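Local coordinates for putative permease protein, ABC transporter (PDB 3IS6) that is probably a membrane permease of an ABC transporter, represented here by its MacB-like periplasmic core domain, and may take part in transport across the membrane, at residues 5-9 with 89-93; 39-43 with 170-174; 55-59 with 84-90; 124-129 with 140-145; 199-203 with 219-223. Residue numbers count along the deposited sequence, not the author numbering.

The five contacts run across a domain of the MacB-like periplasmic core family, built round one mixed sheet. Contacts 1 and 3 share helix 86-90: contact 3 sets it against strand 54-70, contact 1 closes its C-terminal end with the N-terminal loop; their centres lie about 11 Å apart. Contact 2 touches contact 3 through Arg59 and contact 5 through Trp174 and Tyr221, with centres about 16 and 13 Å away. Along the chain, contacts 3 and 4 are nested inside the loop closed by contact 2; contact 5 follows. Contacts 4 and 5 stand on opposite sides of the chain's centre, about 39 Å apart between centres, yet both reach the same sheet, which therefore extends across much of the domain.

Contact 1. Residues 5-9 with 89-93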
# COMPACT_ATOMS: atom_id res chain seq x y z
N GLU A 5 16.79 -31.16 0.32
CA GLU A 5 15.64 -30.25 0.40
C GLU A 5 14.32 -30.80 -0.11
O GLU A 5 14.25 -31.50 -1.08
CB GLU A 5 15.96 -28.91 -0.23
CG GLU A 5 17.18 -28.32 0.38
CD GLU A 5 16.90 -27.10 1.16
OE1 GLU A 5 17.04 -27.08 2.37
OE2 GLU A 5 16.57 -26.13 0.53
N ARG A 6 13.27 -30.47 0.60
CA ARG A 6 11.97 -30.95 0.30
C ARG A 6 11.41 -30.42 -0.99
O ARG A 6 11.64 -29.31 -1.36
CB ARG A 6 11.03 -30.62 1.46
CG ARG A 6 11.17 -29.27 2.10
CD ARG A 6 10.06 -29.03 3.15
NE ARG A 6 9.17 -27.92 2.81
CZ ARG A 6 9.47 -26.66 3.06
NH1 ARG A 6 10.63 -26.37 3.65
NH2 ARG A 6 8.61 -25.70 2.72
N ASP A 7 10.66 -31.27 -1.66
CA ASP A 7 9.73 -30.85 -2.65
C ASP A 7 8.52 -30.25 -1.97
O ASP A 7 8.14 -30.67 -0.93
CB ASP A 7 9.25 -32.02 -3.45
CG ASP A 7 10.34 -32.75 -4.15
OD1 ASP A 7 11.26 -32.13 -4.68
OD2 ASP A 7 10.25 -33.97 -4.17
N PHE A 8 7.90 -29.29 -2.62
CA PHE A 8 6.65 -28.74 -2.19
C PHE A 8 5.56 -29.82 -2.37
O PHE A 8 5.72 -30.72 -3.14
CB PHE A 8 6.32 -27.53 -3.02
CG PHE A 8 7.22 -26.36 -2.79
CD1 PHE A 8 7.59 -25.98 -1.52
CD2 PHE A 8 7.66 -25.61 -3.84
CE1 PHE A 8 8.39 -24.91 -1.32
CE2 PHE A 8 8.46 -24.55 -3.64
CZ PHE A 8 8.83 -24.20 -2.38
N PRO A 9 4.45 -29.71 -1.66
CA PRO A 9 3.38 -30.68 -1.81
C PRO A 9 2.80 -30.67 -3.21
O PRO A 9 2.57 -29.64 -3.75
CB PRO A 9 2.35 -30.18 -0.82
CG PRO A 9 3.09 -29.47 0.14
CD PRO A 9 4.20 -28.83 -0.53
N ASP A 89 -0.23 -23.81 3.17
CA ASP A 89 -0.70 -25.02 2.56
C ASP A 89 -0.09 -25.36 1.20
O ASP A 89 0.39 -26.42 0.98
CB ASP A 89 -2.21 -24.98 2.50
CG ASP A 89 -2.85 -25.03 3.90
OD1 ASP A 89 -2.28 -25.63 4.79
OD2 ASP A 89 -3.92 -24.45 4.09
N MSE A 90 -0.05 -24.39 0.33
CA MSE A 90 0.48 -24.54 -1.00
C MSE A 90 1.95 -24.98 -0.96
O MSE A 90 2.36 -25.70 -1.79
CB MSE A 90 0.36 -23.23 -1.74
CG MSE A 90 0.89 -23.22 -3.13
SE MSE A 90 -0.18 -24.19 -4.44
CE MSE A 90 -1.57 -23.01 -4.74
N PHE A 91 2.72 -24.49 -0.02
CA PHE A 91 4.12 -24.81 0.03
C PHE A 91 4.57 -25.72 1.18
O PHE A 91 5.73 -25.88 1.42
CB PHE A 91 4.91 -23.53 -0.09
CG PHE A 91 4.63 -22.78 -1.35
CD1 PHE A 91 4.93 -23.33 -2.57
CD2 PHE A 91 4.04 -21.58 -1.34
CE1 PHE A 91 4.64 -22.68 -3.71
CE2 PHE A 91 3.76 -20.94 -2.49
CZ PHE A 91 4.06 -21.49 -3.67
N GLY A 92 3.61 -26.30 1.87
CA GLY A 92 3.92 -27.18 2.96
C GLY A 92 4.83 -26.57 4.00
O GLY A 92 5.77 -27.17 4.40
N VAL A 93 4.53 -25.36 4.42
CA VAL A 93 5.31 -24.67 5.42
C VAL A 93 4.80 -25.03 6.81
O VAL A 93 3.65 -24.88 7.08
CB VAL A 93 5.23 -23.14 5.25
CG1 VAL A 93 6.03 -22.43 6.26
CG2 VAL A 93 5.61 -22.72 3.88
O HOH W 1 0.70 -27.63 -3.22
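A Schellman motif ends helix 86-90, and the extended N-terminal residues 5-9 pack against it. Gly92, at positive phi (54°), is the C-prime residue: Val93 N bonds back to Leu88 O, and Gly92 N makes a weak bond to Asp89 O. Polar contacts exploit the carbonyls at this helix end. The guanidinium of Arg6 donates from NH2 to Phe91 O at 3.2 Å, nearly straight at 164°, with the acceptor at the edge of the group. The aromatic pair is edge-to-face: the edge of Phe91 is directed at the face of Phe8, centroids 4.8 Å apart and planes at 62°, with Phe8 CD2 to Phe91 CD1 at 3.8 Å. Phe8 also makes a cation-pi contact with Arg228, and Phe91 meets Tyr183 and Phe87, so the pair belongs to a larger aromatic group. Van der Waals packing comes from Pro9, whose CD lies 3.5 Å from Gly92 N and 3.6 Å from Phe91 C. Because Gly92 has no side chain, the Pro9 ring can lie on the turn; a beta carbon would collide with Pro9 CG. One water completes the join, donating to Pro9 O at 2.8 Å and to Met90 O at 2.9 Å.

Contact 2. Residues 39-43 with 170-174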
# COMPACT_ATOMS: atom_id res chain seq x y z
N VAL A 39 1.19 -11.03 -12.20
CA VAL A 39 -0.15 -10.61 -12.50
C VAL A 39 -0.65 -9.55 -11.53
O VAL A 39 -0.05 -9.27 -10.53
CB VAL A 39 -1.11 -11.76 -12.48
CG1 VAL A 39 -0.76 -12.80 -13.48
CG2 VAL A 39 -1.19 -12.34 -11.13
N SER A 40 -1.79 -8.98 -11.88
CA SER A 40 -2.54 -8.04 -11.07
C SER A 40 -3.16 -8.78 -9.90
O SER A 40 -3.32 -9.95 -9.94
CB SER A 40 -3.63 -7.38 -11.91
OG SER A 40 -3.13 -6.70 -13.02
N GLY A 41 -3.52 -8.06 -8.86
CA GLY A 41 -3.94 -8.65 -7.62
C GLY A 41 -5.15 -9.53 -7.68
O GLY A 41 -5.25 -10.50 -7.01
N GLY A 42 -6.08 -9.14 -8.51
CA GLY A 42 -7.37 -9.77 -8.64
C GLY A 42 -7.42 -11.16 -9.16
O GLY A 42 -8.35 -11.85 -8.92
N VAL A 43 -6.42 -11.54 -9.92
CA VAL A 43 -6.44 -12.78 -10.66
C VAL A 43 -6.47 -14.05 -9.86
O VAL A 43 -7.30 -14.87 -10.11
CB VAL A 43 -5.23 -12.86 -11.56
CG1 VAL A 43 -5.24 -14.09 -12.32
CG2 VAL A 43 -5.19 -11.71 -12.44
N SER A 170 -5.47 -2.53 -4.93
CA SER A 170 -4.48 -3.41 -5.53
C SER A 170 -4.91 -4.85 -5.57
O SER A 170 -4.77 -5.51 -6.56
CB SER A 170 -3.17 -3.29 -4.79
OG SER A 170 -2.14 -3.89 -5.49
N LEU A 171 -5.47 -5.32 -4.47
CA LEU A 171 -5.89 -6.68 -4.33
C LEU A 171 -6.98 -7.03 -5.32
O LEU A 171 -7.12 -8.16 -5.68
CB LEU A 171 -6.31 -6.99 -2.90
CG LEU A 171 -5.21 -6.93 -1.84
CD1 LEU A 171 -5.73 -7.17 -0.50
CD2 LEU A 171 -4.15 -7.88 -2.12
N ASN A 172 -7.78 -6.06 -5.70
CA ASN A 172 -8.89 -6.28 -6.58
C ASN A 172 -8.66 -5.87 -8.00
O ASN A 172 -9.52 -5.97 -8.81
CB ASN A 172 -10.11 -5.55 -6.04
CG ASN A 172 -10.64 -6.16 -4.79
OD1 ASN A 172 -11.04 -5.46 -3.88
ND2 ASN A 172 -10.65 -7.46 -4.73
N ASN A 173 -7.48 -5.37 -8.29
CA ASN A 173 -7.14 -4.86 -9.58
C ASN A 173 -6.94 -5.92 -10.67
O ASN A 173 -6.49 -6.99 -10.40
CB ASN A 173 -5.92 -3.99 -9.43
CG ASN A 173 -5.50 -3.36 -10.70
OD1 ASN A 173 -6.27 -2.75 -11.37
ND2 ASN A 173 -4.27 -3.50 -11.03
N TRP A 174 -7.33 -5.58 -11.88
CA TRP A 174 -7.09 -6.38 -13.06
C TRP A 174 -6.27 -5.67 -14.14
O TRP A 174 -5.91 -6.25 -15.10
CB TRP A 174 -8.40 -6.91 -13.63
CG TRP A 174 -9.05 -7.95 -12.80
CD1 TRP A 174 -9.73 -7.75 -11.67
CD2 TRP A 174 -9.08 -9.34 -13.04
NE1 TRP A 174 -10.18 -8.92 -11.18
CE2 TRP A 174 -9.79 -9.92 -12.01
CE3 TRP A 174 -8.57 -10.16 -14.04
CZ2 TRP A 174 -10.00 -11.26 -11.94
CZ3 TRP A 174 -8.78 -11.48 -13.97
CH2 TRP A 174 -9.50 -12.03 -12.93
O HOH W 2 -2.59 -5.14 -9.13
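A helix C-terminal end packs on a glycine turn here: the end of helix 168-171 and the residues after it meet the loop 39-43, whose type I turn from Ser40 to Val43 leads into helix 43-50 of the MacB-like core domain. Ser170 O receives a CA-H...O contact from Gly41 CA at 3.4 Å. Leu171 turns its side chain away, but its O lies 3.1 Å from Gly41 C. Asn173 O accepts from Gly42 N at 2.9 Å and lies 3.3 Å from Ser40 CB; Asn173 ND2, also bound to Ile175 O, shares a water with Gly41 N. Trp174 lays its indole face over the turn, Gly42 CA and Val43 CA making CH-pi contacts, each 4.2 Å from a ring centroid. A beta carbon on Gly41 would clash with Ser170 O, one on Gly42 with Trp174 NE1 and Asn173 O. Beyond the pair, Trp174 stacks on His206 of helix 196-206, Arg59 of strand 54-70 donates to Gly41 O, and Val43 packs on Tyr221 of strand 218-225.

Contact 3. Residues 55-59 with 84-90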
# COMPACT_ATOMS: atom_id res chain seq x y z
N GLU A 55 -7.63 -26.93 -7.77
CA GLU A 55 -7.69 -27.26 -6.38
C GLU A 55 -7.49 -26.11 -5.41
O GLU A 55 -8.19 -25.97 -4.45
CB GLU A 55 -6.64 -28.30 -6.09
CG GLU A 55 -6.86 -29.10 -4.90
CD GLU A 55 -5.93 -30.27 -4.79
OE1 GLU A 55 -5.69 -30.94 -5.80
OE2 GLU A 55 -5.45 -30.53 -3.69
N LEU A 56 -6.47 -25.32 -5.64
CA LEU A 56 -6.16 -24.22 -4.78
C LEU A 56 -5.44 -23.16 -5.59
O LEU A 56 -4.68 -23.50 -6.44
CB LEU A 56 -5.28 -24.71 -3.66
CG LEU A 56 -4.81 -23.78 -2.55
CD1 LEU A 56 -5.97 -23.43 -1.70
CD2 LEU A 56 -3.74 -24.35 -1.74
N ALA A 57 -5.69 -21.89 -5.30
CA ALA A 57 -4.91 -20.79 -5.83
C ALA A 57 -4.56 -19.79 -4.75
O ALA A 57 -5.30 -19.56 -3.86
CB ALA A 57 -5.61 -20.12 -6.89
N THR A 58 -3.38 -19.20 -4.85
CA THR A 58 -2.92 -18.23 -3.89
C THR A 58 -2.00 -17.21 -4.54
O THR A 58 -1.51 -17.45 -5.59
CB THR A 58 -2.31 -18.89 -2.65
OG1 THR A 58 -2.30 -17.97 -1.57
CG2 THR A 58 -0.91 -19.38 -2.87
N ARG A 59 -1.81 -16.08 -3.89
CA ARG A 59 -1.04 -14.98 -4.41
C ARG A 59 0.02 -14.49 -3.43
O ARG A 59 -0.20 -14.50 -2.27
CB ARG A 59 -1.95 -13.84 -4.81
CG ARG A 59 -2.74 -13.21 -3.68
CD ARG A 59 -3.81 -12.28 -4.14
NE ARG A 59 -4.87 -12.15 -3.16
CZ ARG A 59 -5.84 -11.26 -3.20
NH1 ARG A 59 -5.93 -10.38 -4.16
NH2 ARG A 59 -6.73 -11.26 -2.25
N GLU A 84 -0.75 -15.06 1.70
CA GLU A 84 -2.02 -15.47 2.24
C GLU A 84 -1.81 -16.67 3.16
O GLU A 84 -0.82 -17.32 3.08
CB GLU A 84 -3.00 -15.81 1.13
CG GLU A 84 -3.23 -14.74 0.11
CD GLU A 84 -4.26 -15.09 -0.93
OE1 GLU A 84 -4.25 -16.20 -1.44
OE2 GLU A 84 -5.09 -14.25 -1.22
N PRO A 85 -2.78 -16.99 4.00
CA PRO A 85 -2.66 -18.15 4.84
C PRO A 85 -2.50 -19.41 4.01
O PRO A 85 -1.84 -20.30 4.41
CB PRO A 85 -3.97 -18.13 5.60
CG PRO A 85 -4.19 -16.72 5.80
CD PRO A 85 -3.76 -16.05 4.55
N ALA A 86 -3.02 -19.41 2.80
CA ALA A 86 -2.92 -20.55 1.93
C ALA A 86 -1.50 -20.82 1.47
O ALA A 86 -1.20 -21.89 1.04
CB ALA A 86 -3.81 -20.40 0.81
N PHE A 87 -0.62 -19.86 1.61
CA PHE A 87 0.76 -20.03 1.24
C PHE A 87 1.32 -21.18 2.03
O PHE A 87 2.07 -21.95 1.55
CB PHE A 87 1.51 -18.76 1.59
CG PHE A 87 2.98 -18.78 1.32
CD1 PHE A 87 3.48 -18.37 0.12
CD2 PHE A 87 3.86 -19.12 2.28
CE1 PHE A 87 4.81 -18.35 -0.10
CE2 PHE A 87 5.18 -19.09 2.04
CZ PHE A 87 5.64 -18.71 0.86
N LEU A 88 0.93 -21.27 3.27
CA LEU A 88 1.41 -22.32 4.12
C LEU A 88 0.99 -23.69 3.62
O LEU A 88 1.74 -24.60 3.71
CB LEU A 88 0.91 -22.10 5.54
CG LEU A 88 1.63 -21.18 6.51
CD1 LEU A 88 2.25 -20.04 5.95
CD2 LEU A 88 0.75 -20.79 7.65
N ASP A 89 -0.23 -23.81 3.17
CA ASP A 89 -0.70 -25.02 2.56
C ASP A 89 -0.09 -25.36 1.20
O ASP A 89 0.39 -26.42 0.98
CB ASP A 89 -2.21 -24.98 2.50
CG ASP A 89 -2.85 -25.03 3.90
OD1 ASP A 89 -2.28 -25.63 4.79
OD2 ASP A 89 -3.92 -24.45 4.09
N MSE A 90 -0.05 -24.39 0.33
CA MSE A 90 0.48 -24.54 -1.00
C MSE A 90 1.95 -24.98 -0.96
O MSE A 90 2.36 -25.70 -1.79
CB MSE A 90 0.36 -23.23 -1.74
CG MSE A 90 0.89 -23.22 -3.13
SE MSE A 90 -0.18 -24.19 -4.44
CE MSE A 90 -1.57 -23.01 -4.74
O HOH W 3 -0.00 -16.64 -0.53
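Helix 86-90 packs across the start of the long strand 54-70 in the MacB-like core, with Glu84, just ahead of the helix, gripping the strand through a salt bridge. The short axes approach to 8.4 Å with their directions at 125°. Glu84 reaches across with both carboxylate oxygens. OE1 accepts from Thr58 OG1 at 2.6 Å and, weakly, from Arg59 N at 3.5 Å; OE2 pairs with Arg59 NE at 2.9 Å and 166°, at the edge of the guanidinium. A water reinforces this end, donating to Thr58 OG1 (2.9 Å) and Arg59 O (2.8 Å) and accepting from Glu84 N (2.8 Å). Further along, apolar side chains meet: Leu56 CD2 lies 3.9 Å from CE of selenomethionine Met90, and Leu56 CD1 4.5 Å from Ala86 CB. Plain packing brings Met90 CE to 3.6 Å from Leu56 O and Ala86 CB to 3.7 Å from Thr58 OG1. Leu56 and Thr58 point toward the helix and Ala57 away; the alternation starts at Leu56, itself half of a classic beta bulge with Glu55, both facing Arg185. NH1 of Arg59 goes on to Gly41 O in the neighbouring turn. The Glu84 carboxylate thus has its charge met by Arg59 and one oxygen bonded to Thr58, so the polar bonds gather at the 58-59 end, leaving the Leu56 end to apolar packing.

Contact 4. Residues 124-129 with 140-145; sequences VLGKRL and ITIGGV
Ile142, Leu129 and Ile140 bury the most surface in this antiparallel beta hairpin of strands 128-131 and 140-146. Leu129 (phi/psi -120/143°) and Ile140 (-98/135°) form a hydrogen-bonded pair, CA-CA 5.0 Å, with Leu129 N to Ile140 O and Ile140 N to Leu129 O both 2.8 Å. Arg128 and Thr141 follow as a non-hydrogen-bonded pair, CA-CA 4.6 Å, their side chains on the sheet face opposite to that of Leu129 and Ile140; Arg128 is salt-bridged to Glu71. Ile142 bonds at both backbone ends: its N to Lys127 O at 2.9 Å, its O to Gly126 N at 3.0 Å. The type II turn from Val124 to Lys127 (Leu125 -60/130°, Gly126 86/-8°), closed by Lys127 N to Val124 O at 2.9 Å, leads into strand 128-131. Ile142, Leu129 and Ile140 are all chi1 m, chi2 t; Ile142 CD1 lies 4.0 Å from Val124 CB and 4.1 Å from Leu129 CD1. Val124 CG2 meets Val145 CG2 at 4.0 Å, and Leu125 CD1 lies 3.7 Å from Gly143 C. Ile142 and Leu129 continue onto Ile112 of strand 109-113, while Ile140 reaches Leu240 of the second subunit. Main-chain bonds thus set the register, while aliphatic Ile142, Leu129 and Val124 pack together.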
# COMPACT_ATOMS: atom_id res chain seq x y z
N VAL A 124 11.99 -15.64 19.95
CA VAL A 124 11.47 -14.42 19.42
C VAL A 124 9.97 -14.33 19.46
O VAL A 124 9.43 -13.29 19.24
CB VAL A 124 11.97 -14.19 17.99
CG1 VAL A 124 13.42 -14.24 17.95
CG2 VAL A 124 11.46 -15.21 17.10
N LEU A 125 9.31 -15.41 19.80
CA LEU A 125 7.87 -15.39 19.73
C LEU A 125 7.32 -14.33 20.63
O LEU A 125 7.68 -14.24 21.74
CB LEU A 125 7.34 -16.75 20.13
CG LEU A 125 5.90 -17.03 19.80
CD1 LEU A 125 5.74 -17.19 18.37
CD2 LEU A 125 5.45 -18.28 20.49
N GLY A 126 6.45 -13.51 20.11
CA GLY A 126 5.85 -12.44 20.85
C GLY A 126 6.64 -11.16 20.89
O GLY A 126 6.14 -10.17 21.30
N LYS A 127 7.86 -11.17 20.41
CA LYS A 127 8.65 -9.96 20.34
C LYS A 127 8.17 -8.99 19.26
O LYS A 127 7.44 -9.33 18.37
CB LYS A 127 10.11 -10.30 20.21
CG LYS A 127 10.73 -10.80 21.46
CD LYS A 127 12.15 -11.21 21.26
CE LYS A 127 12.97 -11.05 22.51
NZ LYS A 127 14.31 -11.53 22.39
N ARG A 128 8.60 -7.76 19.35
CA ARG A 128 8.11 -6.71 18.50
C ARG A 128 9.17 -6.12 17.56
O ARG A 128 10.26 -5.85 17.97
CB ARG A 128 7.45 -5.62 19.32
CG ARG A 128 6.22 -6.06 20.07
CD ARG A 128 5.89 -5.14 21.23
NE ARG A 128 6.98 -5.07 22.19
CZ ARG A 128 6.86 -4.72 23.46
NH1 ARG A 128 5.69 -4.39 23.97
NH2 ARG A 128 7.92 -4.68 24.23
N LEU A 129 8.79 -5.94 16.31
CA LEU A 129 9.62 -5.46 15.23
C LEU A 129 9.06 -4.17 14.64
O LEU A 129 7.89 -4.03 14.52
CB LEU A 129 9.63 -6.48 14.09
CG LEU A 129 10.49 -7.71 14.11
CD1 LEU A 129 10.21 -8.60 13.00
CD2 LEU A 129 11.87 -7.32 14.06
N ILE A 140 5.14 -4.47 14.83
CA ILE A 140 4.65 -5.74 14.38
C ILE A 140 5.08 -6.79 15.38
O ILE A 140 6.20 -6.81 15.79
CB ILE A 140 5.24 -6.08 13.04
CG1 ILE A 140 4.97 -4.98 12.04
CG2 ILE A 140 4.65 -7.31 12.53
CD1 ILE A 140 5.95 -4.95 10.90
N THR A 141 4.16 -7.66 15.74
CA THR A 141 4.40 -8.73 16.68
C THR A 141 4.74 -10.02 15.98
O THR A 141 4.10 -10.38 15.06
CB THR A 141 3.14 -9.01 17.47
OG1 THR A 141 2.81 -7.87 18.24
CG2 THR A 141 3.35 -10.12 18.36
N ILE A 142 5.72 -10.74 16.47
CA ILE A 142 6.06 -12.00 15.85
C ILE A 142 5.13 -13.12 16.33
O ILE A 142 5.19 -13.54 17.44
CB ILE A 142 7.50 -12.37 16.14
CG1 ILE A 142 8.43 -11.32 15.56
CG2 ILE A 142 7.83 -13.69 15.62
CD1 ILE A 142 9.78 -11.54 15.88
N GLY A 143 4.25 -13.55 15.46
CA GLY A 143 3.30 -14.58 15.79
C GLY A 143 3.66 -16.02 15.52
O GLY A 143 2.96 -16.91 15.91
N GLY A 144 4.73 -16.24 14.79
CA GLY A 144 5.17 -17.57 14.48
C GLY A 144 6.56 -17.62 13.94
O GLY A 144 7.07 -16.64 13.50
N VAL A 145 7.15 -18.80 13.95
CA VAL A 145 8.41 -19.06 13.31
C VAL A 145 8.27 -20.23 12.38
O VAL A 145 7.84 -21.27 12.77
CB VAL A 145 9.47 -19.36 14.31
CG1 VAL A 145 10.75 -19.60 13.65
CG2 VAL A 145 9.59 -18.27 15.29

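Contact 5. Residues 199-203 with 219-223; sequences LLEMQ and LHYSL
Helix-on-sheet packing joins helix 196-206 to strand 218-225 on one flank of the domain, the contact's centre lying about 20 Å from the chain's centre. Residues 199-203 are regular helix (phi/psi near -62/-42°), with Gln203 N bonded to Leu199 O at 2.9 Å; residues 219-223 are extended. The short axes come within 8.2 Å, their N-to-C directions at 135°, and the closest CA pair is Leu199 and Tyr221 at 6.4 Å. Leu199 and Gln203, one helical turn apart, both aim their CA-to-CB bonds at the strand. Leu199 (chi1 m, chi2 t) sets CD1 3.4 Å from Tyr221 O, 3.7 Å from Ser222 CA, and 4.2 Å from both Tyr221 CB and Leu223 CG. The two elements follow each other in the chain by way of helix 210-214, and the strand runs antiparallel to 14-23 in the mixed sheet of the MacB-like core domain. Gln203 is extended (chi1 t, chi2 t), its CG 3.9 Å from Tyr221 CE2 and its side-chain end beside Leu219 and His220. Tyr221 (chi1 m, chi2 -70°) points toward the helix and also meets Val43 of helix 43-50. Selenomethionine Met202 packs on that same helix, at Ala46 and Ile47, and on Trp174.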
# COMPACT_ATOMS: atom_id res chain seq x y z
N LEU A 199 -9.98 -19.26 -18.83
CA LEU A 199 -9.26 -18.11 -18.33
C LEU A 199 -9.70 -16.89 -19.08
O LEU A 199 -9.89 -15.86 -18.53
CB LEU A 199 -7.75 -18.30 -18.46
CG LEU A 199 -7.05 -19.22 -17.48
CD1 LEU A 199 -5.61 -19.34 -17.77
CD2 LEU A 199 -7.23 -18.82 -16.09
N LEU A 200 -9.90 -17.03 -20.37
CA LEU A 200 -10.37 -15.93 -21.17
C LEU A 200 -11.75 -15.47 -20.77
O LEU A 200 -12.03 -14.31 -20.78
CB LEU A 200 -10.45 -16.37 -22.60
CG LEU A 200 -9.93 -15.47 -23.68
CD1 LEU A 200 -10.66 -15.77 -24.93
CD2 LEU A 200 -9.96 -14.04 -23.37
N GLU A 201 -12.62 -16.41 -20.45
CA GLU A 201 -13.95 -16.08 -20.05
C GLU A 201 -13.88 -15.28 -18.78
O GLU A 201 -14.45 -14.24 -18.67
CB GLU A 201 -14.73 -17.35 -19.79
CG GLU A 201 -15.21 -18.06 -21.00
CD GLU A 201 -15.94 -19.35 -20.64
OE1 GLU A 201 -16.84 -19.31 -19.77
OE2 GLU A 201 -15.58 -20.41 -21.17
N MSE A 202 -13.09 -15.75 -17.85
CA MSE A 202 -12.89 -15.05 -16.61
C MSE A 202 -12.31 -13.66 -16.84
O MSE A 202 -12.76 -12.72 -16.25
CB MSE A 202 -11.93 -15.87 -15.77
CG MSE A 202 -11.55 -15.28 -14.44
SE MSE A 202 -10.04 -16.10 -13.65
CE MSE A 202 -8.71 -15.39 -14.75
N GLN A 203 -11.35 -13.52 -17.73
CA GLN A 203 -10.73 -12.24 -17.98
C GLN A 203 -11.72 -11.22 -18.49
O GLN A 203 -11.70 -10.10 -18.10
CB GLN A 203 -9.62 -12.41 -18.99
CG GLN A 203 -8.83 -11.17 -19.29
CD GLN A 203 -7.84 -11.33 -20.45
OE1 GLN A 203 -7.07 -10.45 -20.75
NE2 GLN A 203 -7.87 -12.47 -21.07
N LEU A 219 -3.80 -8.93 -24.37
CA LEU A 219 -3.14 -9.96 -23.61
C LEU A 219 -4.06 -11.00 -23.07
O LEU A 219 -5.24 -10.81 -23.01
CB LEU A 219 -2.31 -9.36 -22.51
CG LEU A 219 -2.98 -8.51 -21.48
CD1 LEU A 219 -3.68 -9.33 -20.47
CD2 LEU A 219 -1.96 -7.66 -20.83
N HIS A 220 -3.50 -12.12 -22.69
CA HIS A 220 -4.25 -13.19 -22.11
C HIS A 220 -3.39 -13.97 -21.13
O HIS A 220 -2.20 -13.91 -21.19
CB HIS A 220 -4.77 -14.12 -23.18
CG HIS A 220 -3.71 -14.81 -23.95
ND1 HIS A 220 -3.09 -14.25 -25.04
CD2 HIS A 220 -3.14 -16.02 -23.78
CE1 HIS A 220 -2.20 -15.08 -25.51
NE2 HIS A 220 -2.21 -16.16 -24.77
N TYR A 221 -4.03 -14.71 -20.26
CA TYR A 221 -3.44 -15.49 -19.21
C TYR A 221 -3.34 -16.94 -19.58
O TYR A 221 -4.20 -17.47 -20.21
CB TYR A 221 -4.27 -15.38 -17.94
CG TYR A 221 -4.43 -13.99 -17.44
CD1 TYR A 221 -3.37 -13.30 -16.91
CD2 TYR A 221 -5.62 -13.35 -17.53
CE1 TYR A 221 -3.50 -12.03 -16.49
CE2 TYR A 221 -5.76 -12.09 -17.10
CZ TYR A 221 -4.70 -11.42 -16.59
OH TYR A 221 -4.86 -10.15 -16.16
N SER A 222 -2.28 -17.59 -19.16
CA SER A 222 -2.23 -19.02 -19.24
C SER A 222 -1.41 -19.63 -18.15
O SER A 222 -0.47 -19.05 -17.73
CB SER A 222 -1.71 -19.45 -20.59
OG SER A 222 -0.39 -19.07 -20.76
N LEU A 223 -1.79 -20.81 -17.72
CA LEU A 223 -1.07 -21.54 -16.72
C LEU A 223 0.13 -22.26 -17.29
O LEU A 223 0.04 -22.87 -18.32
CB LEU A 223 -1.97 -22.54 -16.08
CG LEU A 223 -3.27 -22.02 -15.52
CD1 LEU A 223 -3.99 -23.10 -14.94
CD2 LEU A 223 -3.05 -21.00 -14.50